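Local coordinates for protein succinylglutamate desuccinylase (Chromobacterium violaceum, PDB 1YW4) that probably hydrolyses N-succinylglutamate to succinate and glutamate with the aid of a zinc ion, the last step of the AST route of arginine degradation, at residues L144-H149 / R237-N242; A178-C183 / D209-E214; E64-M69 / L84-A89; P5-H10 / G35-N40. All coordinates share one frame; numbering follows the deposited sequence.

How the contacts relate
All four contacts lay a helix on a strand through buried apolar side chains, with no hydrogen bond across any of them. Contacts 1, 2 and 3 have their centres within about 12 Å of the chain centre; contact 4 lies farther out, at about 18 Å, though still buried. Contacts 1 and 2 use neighbouring strands, 143-151 and 209-215, which carry the zinc ligand H149 and E214, the predicted active-site residue. Contact 3 packs helix 61-75 on strand 83-88 and touches contact 1 through V66 and L148. Contact 4 uses strand 36-39, next to strand 83-88. In contact 1, H149 and D147 serve the metal site, whereas D67 and S6 of contacts 3 and 4 secure a helix start.

Contact 1. Residues L144-H149 / R237-N242; sequences LHYDLH and RGLLSN. With ZN (zinc ion), chain C.
One methyl group, CD2 of L239, is the one atom of 237-242 within contact distance of 144-149, and it touches both L144 and Y146. It lies at the edge of the Y146 ring, near the ring plane, with CD2 3.8 Å from Y146 CE2. The same methyl is 4.1 Å from CD1 of L144, whose side chain passes it at a slant. Leucine suits the helix position because it is long enough to bring one methyl to both L144 and the Y146 ring. Y146 also stacks on W179, and its OH bonds Q176 OE1. The strand belongs to the central sheet of a zinc-carboxypeptidase-like catalytic domain, and its far end supplies a metal ligand. There H149 ND1 binds zinc at 2.3 Å, alongside H56, E59 and a water. Its other nitrogen, NE2, donates a short 2.5 Å bond to OD2 of D147, nearly straight at 168°. The oxygen lies in the imidazole plane, but is itself met from above the carboxylate plane. D147 is a second-shell residue that, together with the zinc bond at ND1, sets the rotation of the ring, while S52 OG holds its other oxygen, OD1.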
loop_
_atom_site.group_PDB
_atom_site.type_symbol
_atom_site.label_atom_id
_atom_site.label_comp_id
_atom_site.label_asym_id
_atom_site.label_seq_id
_atom_site.Cartn_x
_atom_site.Cartn_y
_atom_site.Cartn_z
ATOM N N LEU A 144 -11.911 13.902 -20.898
ATOM C CA LEU A 144 -10.903 12.855 -21.017
ATOM C C LEU A 144 -9.633 13.289 -21.743
ATOM O O LEU A 144 -9.690 13.861 -22.827
ATOM C CB LEU A 144 -11.511 11.654 -21.746
ATOM C CG LEU A 144 -12.808 11.077 -21.172
ATOM C CD1 LEU A 144 -13.379 10.044 -22.142
ATOM C CD2 LEU A 144 -12.539 10.451 -19.821
ATOM N N HIS A 145 -8.493 12.984 -21.137
ATOM C CA HIS A 145 -7.195 13.328 -21.693
ATOM C C HIS A 145 -6.229 12.148 -21.687
ATOM O O HIS A 145 -5.917 11.601 -20.634
ATOM C CB HIS A 145 -6.578 14.480 -20.901
ATOM C CG HIS A 145 -5.194 14.837 -21.341
ATOM N ND1 HIS A 145 -4.725 14.574 -22.611
ATOM C CD2 HIS A 145 -4.189 15.470 -20.694
ATOM C CE1 HIS A 145 -3.491 15.034 -22.726
ATOM N NE2 HIS A 145 -3.143 15.581 -21.577
ATOM N N TYR A 146 -5.768 11.756 -22.867
ATOM C CA TYR A 146 -4.818 10.664 -22.971
ATOM C C TYR A 146 -3.585 11.245 -23.632
ATOM O O TYR A 146 -3.620 11.702 -24.780
ATOM C CB TYR A 146 -5.382 9.520 -23.813
ATOM C CG TYR A 146 -6.701 9.004 -23.286
ATOM C CD1 TYR A 146 -6.772 8.312 -22.074
ATOM C CD2 TYR A 146 -7.885 9.264 -23.971
ATOM C CE1 TYR A 146 -7.999 7.894 -21.554
ATOM C CE2 TYR A 146 -9.116 8.853 -23.468
ATOM C CZ TYR A 146 -9.167 8.172 -22.261
ATOM O OH TYR A 146 -10.387 7.781 -21.757
ATOM N N ASP A 147 -2.509 11.286 -22.857
ATOM C CA ASP A 147 -1.245 11.790 -23.346
ATOM C C ASP A 147 -0.515 10.511 -23.763
ATOM O O ASP A 147 -0.140 9.690 -22.928
ATOM C CB ASP A 147 -0.514 12.539 -22.232
ATOM C CG ASP A 147 0.770 13.165 -22.712
ATOM O OD1 ASP A 147 0.828 13.511 -23.919
ATOM O OD2 ASP A 147 1.704 13.312 -21.892
ATOM N N LEU A 148 -0.353 10.353 -25.073
ATOM C CA LEU A 148 0.254 9.171 -25.684
ATOM C C LEU A 148 1.776 9.203 -25.834
ATOM O O LEU A 148 2.322 10.109 -26.447
ATOM C CB LEU A 148 -0.391 8.950 -27.055
ATOM C CG LEU A 148 -1.906 9.180 -27.093
ATOM C CD1 LEU A 148 -2.476 8.842 -28.480
ATOM C CD2 LEU A 148 -2.559 8.302 -26.031
ATOM N N HIS A 149 2.439 8.178 -25.298
ATOM C CA HIS A 149 3.890 8.076 -25.333
ATOM C C HIS A 149 4.374 6.679 -25.729
ATOM O O HIS A 149 3.602 5.718 -25.738
ATOM C CB HIS A 149 4.466 8.378 -23.936
ATOM C CG HIS A 149 4.253 9.787 -23.472
ATOM N ND1 HIS A 149 5.284 10.692 -23.348
ATOM C CD2 HIS A 149 3.133 10.437 -23.072
ATOM C CE1 HIS A 149 4.814 11.838 -22.891
ATOM N NE2 HIS A 149 3.510 11.711 -22.715
ATOM N N ARG A 237 -10.681 5.006 -31.668
ATOM C CA ARG A 237 -11.657 5.207 -32.737
ATOM C C ARG A 237 -13.070 4.940 -32.205
ATOM O O ARG A 237 -14.030 5.603 -32.600
ATOM C CB ARG A 237 -11.356 4.281 -33.919
ATOM C CG ARG A 237 -10.123 4.668 -34.719
ATOM C CD ARG A 237 -9.739 3.566 -35.696
ATOM N NE ARG A 237 -8.592 3.935 -36.521
ATOM C CZ ARG A 237 -8.680 4.593 -37.673
ATOM N NH1 ARG A 237 -9.861 4.955 -38.152
ATOM N NH2 ARG A 237 -7.583 4.901 -38.345
ATOM N N GLY A 238 -13.188 3.977 -31.294
ATOM C CA GLY A 238 -14.488 3.654 -30.726
ATOM C C GLY A 238 -14.984 4.744 -29.795
ATOM O O GLY A 238 -16.187 4.988 -29.676
ATOM N N LEU A 239 -14.049 5.406 -29.125
ATOM C CA LEU A 239 -14.405 6.484 -28.219
ATOM C C LEU A 239 -14.935 7.681 -29.005
ATOM O O LEU A 239 -15.979 8.236 -28.678
ATOM C CB LEU A 239 -13.184 6.902 -27.388
ATOM C CG LEU A 239 -13.394 8.152 -26.539
ATOM C CD1 LEU A 239 -14.563 7.925 -25.595
ATOM C CD2 LEU A 239 -12.126 8.479 -25.760
ATOM N N LEU A 240 -14.225 8.068 -30.058
ATOM C CA LEU A 240 -14.650 9.211 -30.863
ATOM C C LEU A 240 -15.980 8.968 -31.568
ATOM O O LEU A 240 -16.817 9.864 -31.645
ATOM C CB LEU A 240 -13.585 9.548 -31.898
ATOM C CG LEU A 240 -12.200 9.852 -31.307
ATOM C CD1 LEU A 240 -11.222 10.076 -32.435
ATOM C CD2 LEU A 240 -12.283 11.056 -30.384
ATOM N N SER A 241 -16.170 7.760 -32.090
ATOM C CA SER A 241 -17.408 7.427 -32.792
ATOM C C SER A 241 -18.586 7.225 -31.853
ATOM O O SER A 241 -19.594 7.927 -31.943
ATOM C CB SER A 241 -17.220 6.168 -33.638
ATOM O OG SER A 241 -16.448 6.458 -34.783
ATOM N N ASN A 242 -18.456 6.253 -30.961
ATOM C CA ASN A 242 -19.504 5.946 -30.001
ATOM C C ASN A 242 -18.933 5.945 -28.590
ATOM O O ASN A 242 -18.588 4.897 -28.042
ATOM C CB ASN A 242 -20.127 4.587 -30.319
ATOM C CG ASN A 242 -21.238 4.221 -29.357
ATOM O OD1 ASN A 242 -22.120 5.035 -29.070
ATOM N ND2 ASN A 242 -21.210 2.993 -28.859
HETATM ZN ZN ZN C . 7.500 10.003 -23.558
HETATM O O HOH W 1 7.982 7.848 -22.815
#

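Contact 2. Residues A178-C183 / D209-E214; sequences AWLQRC and DAFTLE
Behind the strand that carries E214, the predicted active-site residue, near its C-terminal end, helix 174-181 rests on the central sheet through L180, which meets F211 and L213 of strand 209-215. The two methyls of L180 divide the work. CD1 stands over one face of the F211 ring in a CH-pi contact, 4.2 Å from the centroid of F211 and 21° off the ring normal, displaced toward the rim on the CD2 side. CD2 instead meets CD2 of L213 at 3.9 Å. With CG opposite the carbonyl carbon (chi1 -67°) and the chain then extended, L180 reaches down to the strand with its fork straddling the two residues. F211 and L213, two apart in the strand, face the helix together; T212 and E214 turn to the other face, where both touch H149. A flat ring gives the first methyl a broad surface, and a branched leucine fits the second. F211 is also met edge-to-face by Y163, while W179, next to L180, stacks on Y146. The contact has no hydrogen bond across it, so its stability probably rests on dispersion and the exclusion of water, which reward close fit more than exact direction.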
loop_
_atom_site.group_PDB
_atom_site.type_symbol
_atom_site.label_atom_id
_atom_site.label_comp_id
_atom_site.label_asym_id
_atom_site.label_seq_id
_atom_site.Cartn_x
_atom_site.Cartn_y
_atom_site.Cartn_z
ATOM N N ALA A 178 -11.062 0.438 -16.286
ATOM C CA ALA A 178 -11.674 -0.642 -17.046
ATOM C C ALA A 178 -11.416 -0.427 -18.532
ATOM O O ALA A 178 -10.959 -1.333 -19.231
ATOM C CB ALA A 178 -13.168 -0.690 -16.770
ATOM N N TRP A 179 -11.702 0.783 -19.006
ATOM C CA TRP A 179 -11.501 1.128 -20.414
ATOM C C TRP A 179 -10.046 0.907 -20.808
ATOM O O TRP A 179 -9.748 0.428 -21.903
ATOM C CB TRP A 179 -11.853 2.591 -20.655
ATOM C CG TRP A 179 -11.834 2.983 -22.095
ATOM C CD1 TRP A 179 -12.832 2.802 -23.002
ATOM C CD2 TRP A 179 -10.778 3.659 -22.788
ATOM N NE1 TRP A 179 -12.473 3.331 -24.219
ATOM C CE2 TRP A 179 -11.215 3.864 -24.114
ATOM C CE3 TRP A 179 -9.505 4.114 -22.416
ATOM C CZ2 TRP A 179 -10.422 4.510 -25.075
ATOM C CZ3 TRP A 179 -8.718 4.755 -23.372
ATOM C CH2 TRP A 179 -9.183 4.948 -24.686
ATOM N N LEU A 180 -9.143 1.290 -19.914
ATOM C CA LEU A 180 -7.719 1.125 -20.157
ATOM C C LEU A 180 -7.387 -0.361 -20.238
ATOM O O LEU A 180 -6.674 -0.801 -21.146
ATOM C CB LEU A 180 -6.909 1.782 -19.035
ATOM C CG LEU A 180 -7.003 3.308 -18.964
ATOM C CD1 LEU A 180 -6.292 3.816 -17.715
ATOM C CD2 LEU A 180 -6.386 3.912 -20.220
ATOM N N GLN A 181 -7.918 -1.130 -19.292
ATOM C CA GLN A 181 -7.680 -2.570 -19.250
ATOM C C GLN A 181 -8.095 -3.202 -20.574
ATOM O O GLN A 181 -7.283 -3.833 -21.249
ATOM C CB GLN A 181 -8.474 -3.213 -18.109
ATOM C CG GLN A 181 -8.113 -4.666 -17.856
ATOM C CD GLN A 181 -9.013 -5.314 -16.827
ATOM O OE1 GLN A 181 -8.644 -6.309 -16.203
ATOM N NE2 GLN A 181 -10.208 -4.759 -16.651
ATOM N N ARG A 182 -9.361 -3.039 -20.937
ATOM C CA ARG A 182 -9.851 -3.588 -22.193
ATOM C C ARG A 182 -9.436 -2.658 -23.327
ATOM O O ARG A 182 -10.262 -2.205 -24.117
ATOM C CB ARG A 182 -11.376 -3.749 -22.160
ATOM C CG ARG A 182 -11.852 -5.047 -21.507
ATOM C CD ARG A 182 -11.656 -5.043 -19.996
ATOM N NE ARG A 182 -11.631 -6.391 -19.423
ATOM C CZ ARG A 182 -12.628 -7.271 -19.494
ATOM N NH1 ARG A 182 -13.757 -6.965 -20.120
ATOM N NH2 ARG A 182 -12.495 -8.468 -18.931
ATOM N N CYS A 183 -8.141 -2.373 -23.385
ATOM C CA CYS A 183 -7.577 -1.501 -24.405
ATOM C C CYS A 183 -6.157 -1.959 -24.706
ATOM O O CYS A 183 -5.602 -1.665 -25.767
ATOM C CB CYS A 183 -7.559 -0.062 -23.897
ATOM S SG CYS A 183 -6.558 1.067 -24.861
ATOM N N ASP A 209 -10.217 13.568 -16.328
ATOM C CA ASP A 209 -9.701 12.218 -16.154
ATOM C C ASP A 209 -8.572 12.100 -17.161
ATOM O O ASP A 209 -8.793 11.816 -18.332
ATOM C CB ASP A 209 -10.800 11.201 -16.427
ATOM C CG ASP A 209 -11.923 11.299 -15.416
ATOM O OD1 ASP A 209 -11.638 11.177 -14.211
ATOM O OD2 ASP A 209 -13.078 11.508 -15.823
ATOM N N ALA A 210 -7.358 12.344 -16.688
ATOM C CA ALA A 210 -6.185 12.336 -17.550
ATOM C C ALA A 210 -5.197 11.223 -17.226
ATOM O O ALA A 210 -5.001 10.869 -16.064
ATOM C CB ALA A 210 -5.499 13.692 -17.453
ATOM N N PHE A 211 -4.574 10.678 -18.264
ATOM C CA PHE A 211 -3.602 9.616 -18.075
ATOM C C PHE A 211 -2.437 9.750 -19.057
ATOM O O PHE A 211 -2.590 10.295 -20.146
ATOM C CB PHE A 211 -4.255 8.239 -18.289
ATOM C CG PHE A 211 -5.581 8.067 -17.590
ATOM C CD1 PHE A 211 -6.756 8.514 -18.179
ATOM C CD2 PHE A 211 -5.649 7.477 -16.333
ATOM C CE1 PHE A 211 -7.985 8.381 -17.529
ATOM C CE2 PHE A 211 -6.876 7.338 -15.672
ATOM C CZ PHE A 211 -8.043 7.793 -16.277
ATOM N N THR A 212 -1.269 9.269 -18.651
ATOM C CA THR A 212 -0.107 9.252 -19.528
ATOM C C THR A 212 -0.119 7.783 -19.965
ATOM O O THR A 212 -0.167 6.887 -19.112
ATOM C CB THR A 212 1.218 9.531 -18.767
ATOM O OG1 THR A 212 1.211 10.862 -18.237
ATOM C CG2 THR A 212 2.408 9.368 -19.698
ATOM N N LEU A 213 -0.118 7.532 -21.273
ATOM C CA LEU A 213 -0.130 6.160 -21.786
ATOM C C LEU A 213 1.174 5.782 -22.482
ATOM O O LEU A 213 1.544 6.389 -23.473
ATOM C CB LEU A 213 -1.285 5.948 -22.778
ATOM C CG LEU A 213 -2.712 6.255 -22.304
ATOM C CD1 LEU A 213 -3.726 5.858 -23.377
ATOM C CD2 LEU A 213 -2.982 5.526 -21.018
ATOM N N GLU A 214 1.871 4.790 -21.937
ATOM C CA GLU A 214 3.112 4.286 -22.528
ATOM C C GLU A 214 2.622 3.098 -23.341
ATOM O O GLU A 214 2.367 2.030 -22.790
ATOM C CB GLU A 214 4.076 3.826 -21.432
ATOM C CG GLU A 214 4.742 4.953 -20.654
ATOM C CD GLU A 214 5.718 5.754 -21.506
ATOM O OE1 GLU A 214 6.330 5.168 -22.418
ATOM O OE2 GLU A 214 5.885 6.961 -21.249
#

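Contact 3. Residues E64-M69 / L84-A89; sequences EVVDGM and LLVMFA
V66, F88 and V86 bury the most surface where helix 61-75 covers strand 83-88. V66 and V86 reach toward each other tip to tip, and their CG1 methyls come within 3.5 Å, a tight fit for two carbons. In both valines CG1 lies opposite the backbone N (chi1 170° in V66), which brings that methyl to the partner valine; CG2 of V86 stays farther from V66 CG1, at 4.2 Å. Short, branched valines suit a place where the two backbones come close, for the CA atoms of V66 and V86 are 8.0 Å apart. F88 adds its ring to the same interface. The CB of F88 does not point straight at the helix, yet the ring reaches it: CE2 of F88 is 4.4 Å from V66 CG1, met obliquely. V86 CG1 also lies over one face of this ring, offset toward the rim, so the three side chains form one apolar cluster. At its border D67 brings OD1 to 4.2 Å from F88 CZ, but this carboxylate is engaged elsewhere: OD1 accepts from the backbone N of L8, and OD2 bonds S6 OG. The helix runs at 139° to the strand, nearer antiparallel than parallel, as expected in the beta-alpha-beta unit of strand 48-53, helix 61-75 and strand 83-88. V66 and F88 also touch C53 of strand 48-53, V66 meets L148 of strand 143-151, and L85 and M87 (a selenomethionine) face helix 120-137 on the other side of the sheet.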
loop_
_atom_site.group_PDB
_atom_site.type_symbol
_atom_site.label_atom_id
_atom_site.label_comp_id
_atom_site.label_asym_id
_atom_site.label_seq_id
_atom_site.Cartn_x
_atom_site.Cartn_y
_atom_site.Cartn_z
ATOM N N GLU A 64 1.432 8.741 -35.533
ATOM C CA GLU A 64 0.876 8.159 -36.757
ATOM C C GLU A 64 -0.543 7.645 -36.522
ATOM O O GLU A 64 -1.398 7.786 -37.391
ATOM C CB GLU A 64 1.756 7.006 -37.269
ATOM C CG GLU A 64 3.224 7.376 -37.477
ATOM C CD GLU A 64 4.065 6.240 -38.059
ATOM O OE1 GLU A 64 3.961 5.098 -37.563
ATOM O OE2 GLU A 64 4.847 6.491 -39.004
ATOM N N VAL A 65 -0.793 7.054 -35.353
ATOM C CA VAL A 65 -2.122 6.531 -35.032
ATOM C C VAL A 65 -3.146 7.663 -34.935
ATOM O O VAL A 65 -4.273 7.542 -35.420
ATOM C CB VAL A 65 -2.123 5.745 -33.705
ATOM C CG1 VAL A 65 -3.565 5.389 -33.302
ATOM C CG2 VAL A 65 -1.303 4.471 -33.861
ATOM N N VAL A 66 -2.751 8.766 -34.308
ATOM C CA VAL A 66 -3.651 9.903 -34.191
ATOM C C VAL A 66 -3.896 10.490 -35.577
ATOM O O VAL A 66 -5.040 10.689 -35.981
ATOM C CB VAL A 66 -3.065 11.002 -33.280
ATOM C CG1 VAL A 66 -3.907 12.274 -33.376
ATOM C CG2 VAL A 66 -3.034 10.510 -31.839
ATOM N N ASP A 67 -2.821 10.753 -36.307
ATOM C CA ASP A 67 -2.943 11.329 -37.639
ATOM C C ASP A 67 -3.829 10.477 -38.559
ATOM O O ASP A 67 -4.597 11.016 -39.356
ATOM C CB ASP A 67 -1.557 11.524 -38.259
ATOM C CG ASP A 67 -1.591 12.402 -39.491
ATOM O OD1 ASP A 67 -2.142 13.526 -39.410
ATOM O OD2 ASP A 67 -1.064 11.975 -40.537
ATOM N N GLY A 68 -3.717 9.156 -38.447
ATOM C CA GLY A 68 -4.535 8.273 -39.260
ATOM C C GLY A 68 -6.017 8.461 -38.960
ATOM O O GLY A 68 -6.847 8.489 -39.872
HETATM N N MSE A 69 -6.342 8.595 -37.678
HETATM C CA MSE A 69 -7.716 8.797 -37.246
HETATM C C MSE A 69 -8.253 10.111 -37.801
HETATM O O MSE A 69 -9.373 10.161 -38.277
HETATM C CB MSE A 69 -7.817 8.834 -35.718
HETATM C CG MSE A 69 -7.519 7.527 -35.008
HETATM SE SE MSE A 69 -8.035 7.612 -33.134
HETATM C CE MSE A 69 -6.751 8.918 -32.533
ATOM N N LEU A 84 -13.373 17.005 -29.808
ATOM C CA LEU A 84 -12.012 16.497 -29.891
ATOM C C LEU A 84 -10.939 17.555 -30.126
ATOM O O LEU A 84 -11.028 18.355 -31.057
ATOM C CB LEU A 84 -11.930 15.456 -31.013
ATOM C CG LEU A 84 -10.554 14.947 -31.465
ATOM C CD1 LEU A 84 -9.882 14.234 -30.307
ATOM C CD2 LEU A 84 -10.688 14.005 -32.657
ATOM N N LEU A 85 -9.920 17.547 -29.280
ATOM C CA LEU A 85 -8.794 18.452 -29.455
ATOM C C LEU A 85 -7.537 17.590 -29.604
ATOM O O LEU A 85 -7.204 16.820 -28.713
ATOM C CB LEU A 85 -8.640 19.372 -28.252
ATOM C CG LEU A 85 -7.404 20.283 -28.276
ATOM C CD1 LEU A 85 -7.347 21.103 -29.564
ATOM C CD2 LEU A 85 -7.459 21.211 -27.068
ATOM N N VAL A 86 -6.862 17.707 -30.744
ATOM C CA VAL A 86 -5.633 16.964 -30.985
ATOM C C VAL A 86 -4.454 17.925 -30.885
ATOM O O VAL A 86 -4.483 19.028 -31.447
ATOM C CB VAL A 86 -5.604 16.318 -32.388
ATOM C CG1 VAL A 86 -4.242 15.682 -32.638
ATOM C CG2 VAL A 86 -6.697 15.248 -32.500
HETATM N N MSE A 87 -3.430 17.499 -30.154
HETATM C CA MSE A 87 -2.230 18.296 -29.990
HETATM C C MSE A 87 -0.956 17.553 -30.371
HETATM O O MSE A 87 -0.636 16.518 -29.792
HETATM C CB MSE A 87 -2.072 18.747 -28.545
HETATM C CG MSE A 87 -3.086 19.726 -28.054
HETATM SE SE MSE A 87 -2.706 20.210 -26.237
HETATM C CE MSE A 87 -3.276 22.024 -26.222
ATOM N N PHE A 88 -0.255 18.064 -31.378
ATOM C CA PHE A 88 1.038 17.516 -31.771
ATOM C C PHE A 88 1.876 18.471 -30.914
ATOM O O PHE A 88 2.192 19.586 -31.326
ATOM C CB PHE A 88 1.275 17.731 -33.269
ATOM C CG PHE A 88 0.348 16.927 -34.147
ATOM C CD1 PHE A 88 -0.578 17.558 -34.969
ATOM C CD2 PHE A 88 0.363 15.534 -34.097
ATOM C CE1 PHE A 88 -1.482 16.811 -35.726
ATOM C CE2 PHE A 88 -0.540 14.772 -34.852
ATOM C CZ PHE A 88 -1.461 15.411 -35.665
ATOM N N ALA A 89 2.196 18.013 -29.709
ATOM C CA ALA A 89 2.869 18.812 -28.688
ATOM C C ALA A 89 4.181 19.518 -28.942
ATOM O O ALA A 89 4.229 20.753 -28.944
ATOM C CB ALA A 89 2.963 18.004 -27.404
#

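Contact 4. Residues P5-H10 / G35-N40; sequences PSFLQH and GCVELN
F7 meets V37 and L39 from the first turn of helix 7-12, and it alone of P5-H10 touches strand 36-39. The segment starts with P5, which precedes the N-cap and whose carbonyl oxygen bonds T71 OG1. S6 follows at the N-cap position. Its OG accepts from the backbone N of Q9 at 3.2 Å, close to straight at 169°, and thereby satisfies an N-H that has no helical carbonyl to meet; a short hydroxyl is well suited to this. The backbone O of S6 then takes the N-H of H10 at 3.1 Å, opening the regular helical pattern. F7 is the first helical residue. Its CB points at the strand, and the ring crosses V37 at about a right angle, with V37 CG1 4.0 Å from F7 CD1, at the ring edge and near its plane. V37 CG1 takes the hindered place between backbone N and carbonyl carbon (chi1 61°), which turns this methyl to the ring. Next along the strand face, L39 CD2 lies 4.3 Å from F7 CE1 and meets the ring obliquely. A large phenyl ring is thus able to span two strand residues, while W21 packs edge-to-face with it. H10, nearly one turn on, turns its imidazole to W21 and W31. The arrangement is that of an N-capped helix laid over antiparallel strands: strand 36-39 pairs with strands 27-33 and 83-88, and L70 and A74 of helix 61-75 border F7.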
loop_
_atom_site.group_PDB
_atom_site.type_symbol
_atom_site.label_atom_id
_atom_site.label_comp_id
_atom_site.label_asym_id
_atom_site.label_seq_id
_atom_site.Cartn_x
_atom_site.Cartn_y
_atom_site.Cartn_z
ATOM N N PRO A 5 -3.665 16.111 -46.787
ATOM C CA PRO A 5 -4.667 15.180 -46.254
ATOM C C PRO A 5 -4.255 14.741 -44.849
ATOM O O PRO A 5 -5.054 14.201 -44.080
ATOM C CB PRO A 5 -4.631 14.029 -47.255
ATOM C CG PRO A 5 -3.203 14.009 -47.687
ATOM C CD PRO A 5 -2.881 15.485 -47.867
ATOM N N SER A 6 -2.989 14.994 -44.530
ATOM C CA SER A 6 -2.426 14.661 -43.234
ATOM C C SER A 6 -2.419 15.884 -42.321
ATOM O O SER A 6 -1.805 16.903 -42.639
ATOM C CB SER A 6 -0.993 14.144 -43.397
ATOM O OG SER A 6 -0.346 13.970 -42.140
ATOM N N PHE A 7 -3.096 15.768 -41.183
ATOM C CA PHE A 7 -3.153 16.848 -40.213
ATOM C C PHE A 7 -1.737 17.079 -39.689
ATOM O O PHE A 7 -1.301 18.218 -39.526
ATOM C CB PHE A 7 -4.105 16.475 -39.066
ATOM C CG PHE A 7 -5.573 16.587 -39.434
ATOM C CD1 PHE A 7 -6.390 17.513 -38.799
ATOM C CD2 PHE A 7 -6.126 15.782 -40.432
ATOM C CE1 PHE A 7 -7.739 17.649 -39.142
ATOM C CE2 PHE A 7 -7.481 15.911 -40.784
ATOM C CZ PHE A 7 -8.282 16.845 -40.138
ATOM N N LEU A 8 -1.014 15.988 -39.459
ATOM C CA LEU A 8 0.345 16.064 -38.949
ATOM C C LEU A 8 1.272 16.854 -39.867
ATOM O O LEU A 8 1.977 17.763 -39.421
ATOM C CB LEU A 8 0.892 14.643 -38.725
ATOM C CG LEU A 8 2.343 14.444 -38.239
ATOM C CD1 LEU A 8 3.251 14.369 -39.430
ATOM C CD2 LEU A 8 2.775 15.559 -37.274
ATOM N N GLN A 9 1.258 16.521 -41.154
ATOM C CA GLN A 9 2.116 17.199 -42.118
ATOM C C GLN A 9 1.761 18.679 -42.244
ATOM O O GLN A 9 2.633 19.526 -42.444
ATOM C CB GLN A 9 2.016 16.524 -43.488
ATOM C CG GLN A 9 3.226 16.786 -44.344
ATOM C CD GLN A 9 4.505 16.371 -43.635
ATOM O OE1 GLN A 9 4.681 15.206 -43.268
ATOM N NE2 GLN A 9 5.396 17.330 -43.422
ATOM N N HIS A 10 0.474 18.991 -42.141
ATOM C CA HIS A 10 0.046 20.378 -42.226
ATOM C C HIS A 10 0.698 21.142 -41.081
ATOM O O HIS A 10 1.222 22.233 -41.276
ATOM C CB HIS A 10 -1.472 20.489 -42.107
ATOM C CG HIS A 10 -1.968 21.900 -42.097
ATOM N ND1 HIS A 10 -2.054 22.670 -43.238
ATOM C CD2 HIS A 10 -2.368 22.695 -41.076
ATOM C CE1 HIS A 10 -2.487 23.878 -42.919
ATOM N NE2 HIS A 10 -2.683 23.919 -41.613
ATOM N N GLY A 35 0.056 22.943 -34.734
ATOM C CA GLY A 35 -0.123 21.592 -34.235
ATOM C C GLY A 35 -1.299 21.353 -33.301
ATOM O O GLY A 35 -1.388 20.278 -32.711
ATOM N N CYS A 36 -2.192 22.328 -33.138
ATOM C CA CYS A 36 -3.357 22.126 -32.278
ATOM C C CYS A 36 -4.609 22.312 -33.114
ATOM O O CYS A 36 -4.829 23.390 -33.663
ATOM C CB CYS A 36 -3.342 23.120 -31.112
ATOM S SG CYS A 36 -1.805 22.957 -30.124
ATOM N N VAL A 37 -5.428 21.263 -33.200
ATOM C CA VAL A 37 -6.648 21.306 -33.994
ATOM C C VAL A 37 -7.859 20.724 -33.247
ATOM O O VAL A 37 -7.813 19.625 -32.680
ATOM C CB VAL A 37 -6.440 20.573 -35.375
ATOM C CG1 VAL A 37 -6.089 19.101 -35.155
ATOM C CG2 VAL A 37 -7.694 20.718 -36.247
ATOM N N GLU A 38 -8.936 21.500 -33.238
ATOM C CA GLU A 38 -10.165 21.124 -32.564
ATOM C C GLU A 38 -11.228 20.716 -33.582
ATOM O O GLU A 38 -11.516 21.468 -34.516
ATOM C CB GLU A 38 -10.661 22.316 -31.751
ATOM C CG GLU A 38 -11.937 22.057 -31.004
ATOM C CD GLU A 38 -12.590 23.344 -30.556
ATOM O OE1 GLU A 38 -12.499 23.672 -29.361
ATOM O OE2 GLU A 38 -13.184 24.030 -31.412
ATOM N N LEU A 39 -11.809 19.534 -33.397
ATOM C CA LEU A 39 -12.841 19.037 -34.308
ATOM C C LEU A 39 -14.156 18.853 -33.551
ATOM O O LEU A 39 -14.162 18.368 -32.424
ATOM C CB LEU A 39 -12.412 17.695 -34.952
ATOM C CG LEU A 39 -11.120 17.638 -35.785
ATOM C CD1 LEU A 39 -9.926 17.548 -34.841
ATOM C CD2 LEU A 39 -11.123 16.422 -36.709
ATOM N N ASN A 40 -15.264 19.262 -34.165
ATOM C CA ASN A 40 -16.589 19.125 -33.547
ATOM C C ASN A 40 -16.649 19.822 -32.186
ATOM O O ASN A 40 -17.378 19.401 -31.282
ATOM C CB ASN A 40 -16.932 17.637 -33.376
ATOM C CG ASN A 40 -18.419 17.394 -33.146
ATOM O OD1 ASN A 40 -18.807 16.422 -32.491
ATOM N ND2 ASN A 40 -19.254 18.267 -33.695
#